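Local coordinates for protein ULam111 (Flavobacterium sp., PDB 5WUT) that hydrolyses glycosidic bonds of laminarin, a beta-1,3-glucan, as a laminarinase of glycoside hydrolase family 16, at residues G54-A60 and P223-D229; L91-I97 and L122-K127. Numbering follows the deposited sequence.

How the interactions relate
From the N terminus, the chain first lays down G54-A60 on strand 55-63, leaves strand 83-90 through the loop L91-I97, and reaches L122-K127 at the end of strand 118-123. Interaction 2 closes this 24-residue excursion. Much later P223-D229, on strand 224-234, returns to pair with G54-A60, so interaction 1 closes a 162-residue loop in which interaction 2 is nested. The first joins an early and a late strand; the second holds the exits of strands 83-90 and 118-123 together. They touch directly: Q224 OE1 accepts a probable hydrogen bond from V93 N (3.0 Å), and A60 CB packs on I97 CD1 (3.7 Å).

Interaction 1. Residues G54-A60 and P223-D229; sequences GKLVITA and PQDFSID
Strands 55-60 and 224-229 run antiparallel, their axes 4.5 Å apart at closest approach and their directions 163° apart. L56-I228, I58-F226 and A60-Q224 are hydrogen-bonded pairs (CA-CA 5.1 Å each); V57-S227 (4.4 Å) and T59-D225 (4.5 Å) are non-hydrogen-bonded pairs. I228, with the largest buried area, gives its N to L56 O (2.8 Å) and takes L56 N on its O (2.9 Å). Its chi1 is m, chi2 near 91°, and its CD1 lies 4.1 Å from L56 CD2 and 4.3 Å from I58 CD1. I58, an mt rotamer, is next: I58 N bonds F226 O at 2.9 Å, F226 N returns to I58 O at 2.8 Å, and chi1 of F226 is t. A60 N to Q224 O (2.8 Å) and Q224 N to A60 O (3.0 Å) finish the series, just after the cis peptide preceding P223. L56, I58, A60, F226 and I228 share the buried face, with M206 of strand 200-208 touching I58, A60 and F226. On the other face T59 OG1 donates to D225 OD1 (2.6 Å), chi1 being m in both. D229, third in buried area, has helical backbone angles (-79°/-47°) and a t side chain; water 1 joins its OD1 (2.8 Å) to K55 NZ (3.1 Å), while OD2 forms a salt bridge with R88. G54 enters with positive phi (76°). Strands 49-52 and 83-90 continue the sheet through V57 with K50 and S227 with K90, an antiparallel run with one apolar face inward, as in the beta-jelly roll of family 16 glycoside hydrolases.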
# COMPACT_ATOMS: atom_id res chain seq x y z
N GLY A 54 21.70 1.77 15.82
CA GLY A 54 20.68 2.79 15.65
C GLY A 54 19.26 2.27 15.71
O GLY A 54 18.32 2.95 15.31
N LYS A 55 19.09 1.04 16.20
CA LYS A 55 17.76 0.46 16.36
C LYS A 55 17.50 0.10 17.82
O LYS A 55 18.41 -0.34 18.53
CB LYS A 55 17.60 -0.81 15.51
CG LYS A 55 17.19 -0.63 14.04
CD LYS A 55 18.17 0.22 13.28
CE LYS A 55 17.96 0.12 11.79
NZ LYS A 55 19.27 0.23 11.13
N LEU A 56 16.26 0.26 18.25
CA LEU A 56 15.77 -0.44 19.43
C LEU A 56 15.48 -1.88 19.02
O LEU A 56 14.70 -2.12 18.10
CB LEU A 56 14.51 0.22 20.01
CG LEU A 56 13.76 -0.61 21.06
CD1 LEU A 56 14.59 -0.77 22.35
CD2 LEU A 56 12.42 0.02 21.37
N VAL A 57 16.13 -2.85 19.67
CA VAL A 57 15.87 -4.25 19.37
C VAL A 57 15.27 -4.93 20.59
O VAL A 57 15.90 -5.05 21.63
CB VAL A 57 17.15 -5.01 18.93
CG1 VAL A 57 16.81 -6.47 18.60
CG2 VAL A 57 17.79 -4.32 17.72
N ILE A 58 14.02 -5.37 20.44
CA ILE A 58 13.34 -6.10 21.49
C ILE A 58 13.41 -7.58 21.16
O ILE A 58 13.06 -7.98 20.05
CB ILE A 58 11.88 -5.67 21.63
CG1 ILE A 58 11.81 -4.20 22.05
CG2 ILE A 58 11.13 -6.59 22.60
CD1 ILE A 58 10.42 -3.60 21.97
N THR A 59 13.86 -8.39 22.12
CA THR A 59 13.94 -9.83 21.87
C THR A 59 12.97 -10.61 22.75
O THR A 59 12.95 -10.45 23.98
CB THR A 59 15.37 -10.37 22.10
OG1 THR A 59 16.26 -9.73 21.19
CG2 THR A 59 15.41 -11.87 21.87
N ALA A 60 12.14 -11.42 22.10
CA ALA A 60 11.23 -12.34 22.78
C ALA A 60 11.99 -13.64 23.02
O ALA A 60 12.59 -14.18 22.10
CB ALA A 60 9.98 -12.59 21.93
N PRO A 223 14.78 -17.38 20.00
CA PRO A 223 14.39 -15.99 20.24
C PRO A 223 13.98 -15.23 18.97
O PRO A 223 14.41 -15.58 17.88
CB PRO A 223 15.66 -15.38 20.83
CG PRO A 223 16.76 -16.12 20.16
CD PRO A 223 16.25 -17.55 20.01
N GLN A 224 13.14 -14.21 19.12
CA GLN A 224 12.71 -13.40 17.98
C GLN A 224 12.94 -11.93 18.25
O GLN A 224 12.64 -11.44 19.34
CB GLN A 224 11.23 -13.65 17.67
CG GLN A 224 10.95 -14.92 16.88
CD GLN A 224 11.61 -14.92 15.50
OE1 GLN A 224 11.63 -13.90 14.81
NE2 GLN A 224 12.15 -16.06 15.11
N ASP A 225 13.43 -11.21 17.23
CA ASP A 225 13.73 -9.79 17.34
C ASP A 225 12.70 -8.91 16.62
O ASP A 225 12.34 -9.17 15.46
CB ASP A 225 15.10 -9.47 16.73
CG ASP A 225 16.27 -9.98 17.57
OD1 ASP A 225 16.07 -10.42 18.72
OD2 ASP A 225 17.40 -9.90 17.06
N PHE A 226 12.26 -7.88 17.33
CA PHE A 226 11.41 -6.80 16.82
C PHE A 226 12.28 -5.55 16.85
O PHE A 226 12.67 -5.11 17.94
CB PHE A 226 10.18 -6.66 17.70
CG PHE A 226 9.21 -5.55 17.33
CD1 PHE A 226 9.08 -5.08 16.03
CD2 PHE A 226 8.39 -5.02 18.31
CE1 PHE A 226 8.13 -4.08 15.74
CE2 PHE A 226 7.47 -4.01 18.03
CZ PHE A 226 7.34 -3.55 16.74
N SER A 227 12.61 -5.00 15.68
CA SER A 227 13.56 -3.88 15.60
C SER A 227 12.88 -2.60 15.16
O SER A 227 12.21 -2.58 14.13
CB SER A 227 14.70 -4.20 14.63
OG SER A 227 15.38 -5.39 15.02
N ILE A 228 13.08 -1.53 15.91
CA ILE A 228 12.47 -0.25 15.56
C ILE A 228 13.57 0.79 15.34
O ILE A 228 14.39 1.03 16.21
CB ILE A 228 11.48 0.22 16.64
CG1 ILE A 228 10.45 -0.88 16.97
CG2 ILE A 228 10.79 1.52 16.21
CD1 ILE A 228 10.84 -1.82 18.10
N ASP A 229 13.59 1.38 14.14
CA ASP A 229 14.60 2.39 13.77
C ASP A 229 14.28 3.76 14.34
O ASP A 229 15.14 4.43 14.91
CB ASP A 229 14.70 2.43 12.24
CG ASP A 229 15.86 3.28 11.71
OD1 ASP A 229 16.74 3.69 12.49
OD2 ASP A 229 15.89 3.51 10.48
O HOH W 1 19.37 3.29 11.73

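Interaction 2. Residues L91-I97 and L122-K127; sequences LPVGKGI and LEYVGK
L122 points toward the loop 91-97, where its CD2 meets L91 CD2 at 3.8 Å. From L122 to V125 the backbone is extended, and E123 turns away from the loop, its OE1 held by W98 NE1. E123 ends the EIDILE sequence of strand 118-123, which fits the ExDxxE motif that supplies the catalytic carboxylates in family 16 glycoside hydrolases; the contact forms where this probable active-site strand of the jelly roll ends. Y124, chi1 t, takes L91 CD1 (L91 is mt) over one ring face, 3.8 Å from the centroid and 14° off the normal, a CH-pi contact. Y124 OH bonds E157 and also accepts from water 2 (2.8 Å), which bonds G94 N (3.0 Å) and G126 O (2.7 Å). V125 CA sits 3.4 Å from I97 O. At G126 the backbone turns helical (-61°/-20°), and G126 N donates to I97 O at 2.9 Å. G126 CA lies only 3.1 Å from G94 O, where a CB would clash. G94-I97 form a type II beta turn, with K95 (-67°/122°) and G96 (113°/-18°) at its centre and a weak I97 N to G94 O bond of 3.3 Å. K127 N (3.0 Å) and G96 N (2.9 Å) both donate to water 3, which donates to I97 O (2.9 Å); K127 CB packs on K95 CG at 3.9 Å, and K127 NZ is hydrogen-bonded to G214 O.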
# COMPACT_ATOMS: atom_id res chain seq x y z
N LEU A 91 9.93 -6.75 11.46
CA LEU A 91 9.09 -7.64 12.26
C LEU A 91 9.80 -8.89 12.75
O LEU A 91 10.70 -9.39 12.07
CB LEU A 91 7.88 -8.08 11.43
CG LEU A 91 6.92 -6.99 11.00
CD1 LEU A 91 5.91 -7.54 9.98
CD2 LEU A 91 6.21 -6.41 12.22
N PRO A 92 9.38 -9.40 13.92
CA PRO A 92 9.69 -10.78 14.31
C PRO A 92 8.79 -11.69 13.50
O PRO A 92 7.79 -11.22 12.95
CB PRO A 92 9.32 -10.82 15.79
CG PRO A 92 8.12 -9.91 15.85
CD PRO A 92 8.44 -8.78 14.87
N VAL A 93 9.10 -12.98 13.44
CA VAL A 93 8.27 -13.89 12.66
C VAL A 93 7.99 -15.16 13.43
O VAL A 93 8.79 -15.57 14.27
CB VAL A 93 8.94 -14.24 11.31
CG1 VAL A 93 9.10 -13.00 10.45
CG2 VAL A 93 10.29 -14.86 11.54
N GLY A 94 6.85 -15.77 13.16
CA GLY A 94 6.54 -17.07 13.72
C GLY A 94 5.24 -17.13 14.47
O GLY A 94 4.73 -16.12 14.97
N LYS A 95 4.68 -18.33 14.57
CA LYS A 95 3.38 -18.49 15.20
C LYS A 95 3.41 -18.19 16.69
O LYS A 95 4.16 -18.82 17.45
CB LYS A 95 2.85 -19.91 14.97
CG LYS A 95 1.46 -20.13 15.55
CD LYS A 95 0.97 -21.56 15.30
CE LYS A 95 1.82 -22.57 16.04
NZ LYS A 95 1.14 -23.89 16.15
N GLY A 96 2.60 -17.22 17.11
CA GLY A 96 2.49 -16.86 18.52
C GLY A 96 3.03 -15.48 18.85
O GLY A 96 2.68 -14.92 19.88
N ILE A 97 3.85 -14.92 17.97
CA ILE A 97 4.44 -13.61 18.23
C ILE A 97 3.47 -12.48 17.85
O ILE A 97 2.69 -12.60 16.90
CB ILE A 97 5.80 -13.47 17.46
CG1 ILE A 97 6.78 -12.64 18.27
CG2 ILE A 97 5.63 -12.98 16.04
CD1 ILE A 97 7.17 -13.31 19.56
N LEU A 122 1.16 -0.20 14.02
CA LEU A 122 1.83 -1.40 13.56
C LEU A 122 1.23 -2.55 14.35
O LEU A 122 1.33 -2.57 15.56
CB LEU A 122 3.36 -1.33 13.78
CG LEU A 122 4.27 -2.49 13.35
CD1 LEU A 122 5.70 -2.00 13.42
CD2 LEU A 122 4.14 -3.80 14.15
N GLU A 123 0.57 -3.48 13.66
CA GLU A 123 0.02 -4.67 14.30
C GLU A 123 0.23 -5.86 13.39
O GLU A 123 -0.20 -5.85 12.24
CB GLU A 123 -1.46 -4.53 14.60
CG GLU A 123 -1.84 -3.35 15.43
CD GLU A 123 -1.49 -3.53 16.90
OE1 GLU A 123 -1.28 -4.68 17.35
OE2 GLU A 123 -1.45 -2.50 17.60
N TYR A 124 0.89 -6.89 13.92
CA TYR A 124 1.20 -8.09 13.15
C TYR A 124 1.12 -9.27 14.08
O TYR A 124 1.58 -9.18 15.21
CB TYR A 124 2.59 -7.97 12.53
CG TYR A 124 3.14 -9.20 11.85
CD1 TYR A 124 4.07 -10.01 12.50
CD2 TYR A 124 2.80 -9.52 10.54
CE1 TYR A 124 4.61 -11.13 11.87
CE2 TYR A 124 3.33 -10.62 9.90
CZ TYR A 124 4.24 -11.42 10.58
OH TYR A 124 4.77 -12.51 9.95
N VAL A 125 0.48 -10.34 13.63
CA VAL A 125 0.54 -11.57 14.41
C VAL A 125 1.20 -12.62 13.55
O VAL A 125 0.77 -12.87 12.42
CB VAL A 125 -0.84 -12.03 14.92
CG1 VAL A 125 -1.34 -11.07 15.98
CG2 VAL A 125 -1.86 -12.14 13.79
N GLY A 126 2.28 -13.20 14.05
CA GLY A 126 3.08 -14.12 13.27
C GLY A 126 2.32 -15.36 12.80
O GLY A 126 2.76 -16.04 11.86
N LYS A 127 1.21 -15.67 13.47
CA LYS A 127 0.37 -16.79 13.06
C LYS A 127 -0.36 -16.52 11.74
O LYS A 127 -0.90 -17.44 11.13
CB LYS A 127 -0.65 -17.14 14.14
CG LYS A 127 -1.66 -16.05 14.41
CD LYS A 127 -2.75 -16.52 15.35
CE LYS A 127 -3.78 -15.44 15.59
NZ LYS A 127 -4.88 -15.87 16.52
O HOH W 2 5.08 -15.10 10.87
O HOH W 3 1.04 -14.89 16.32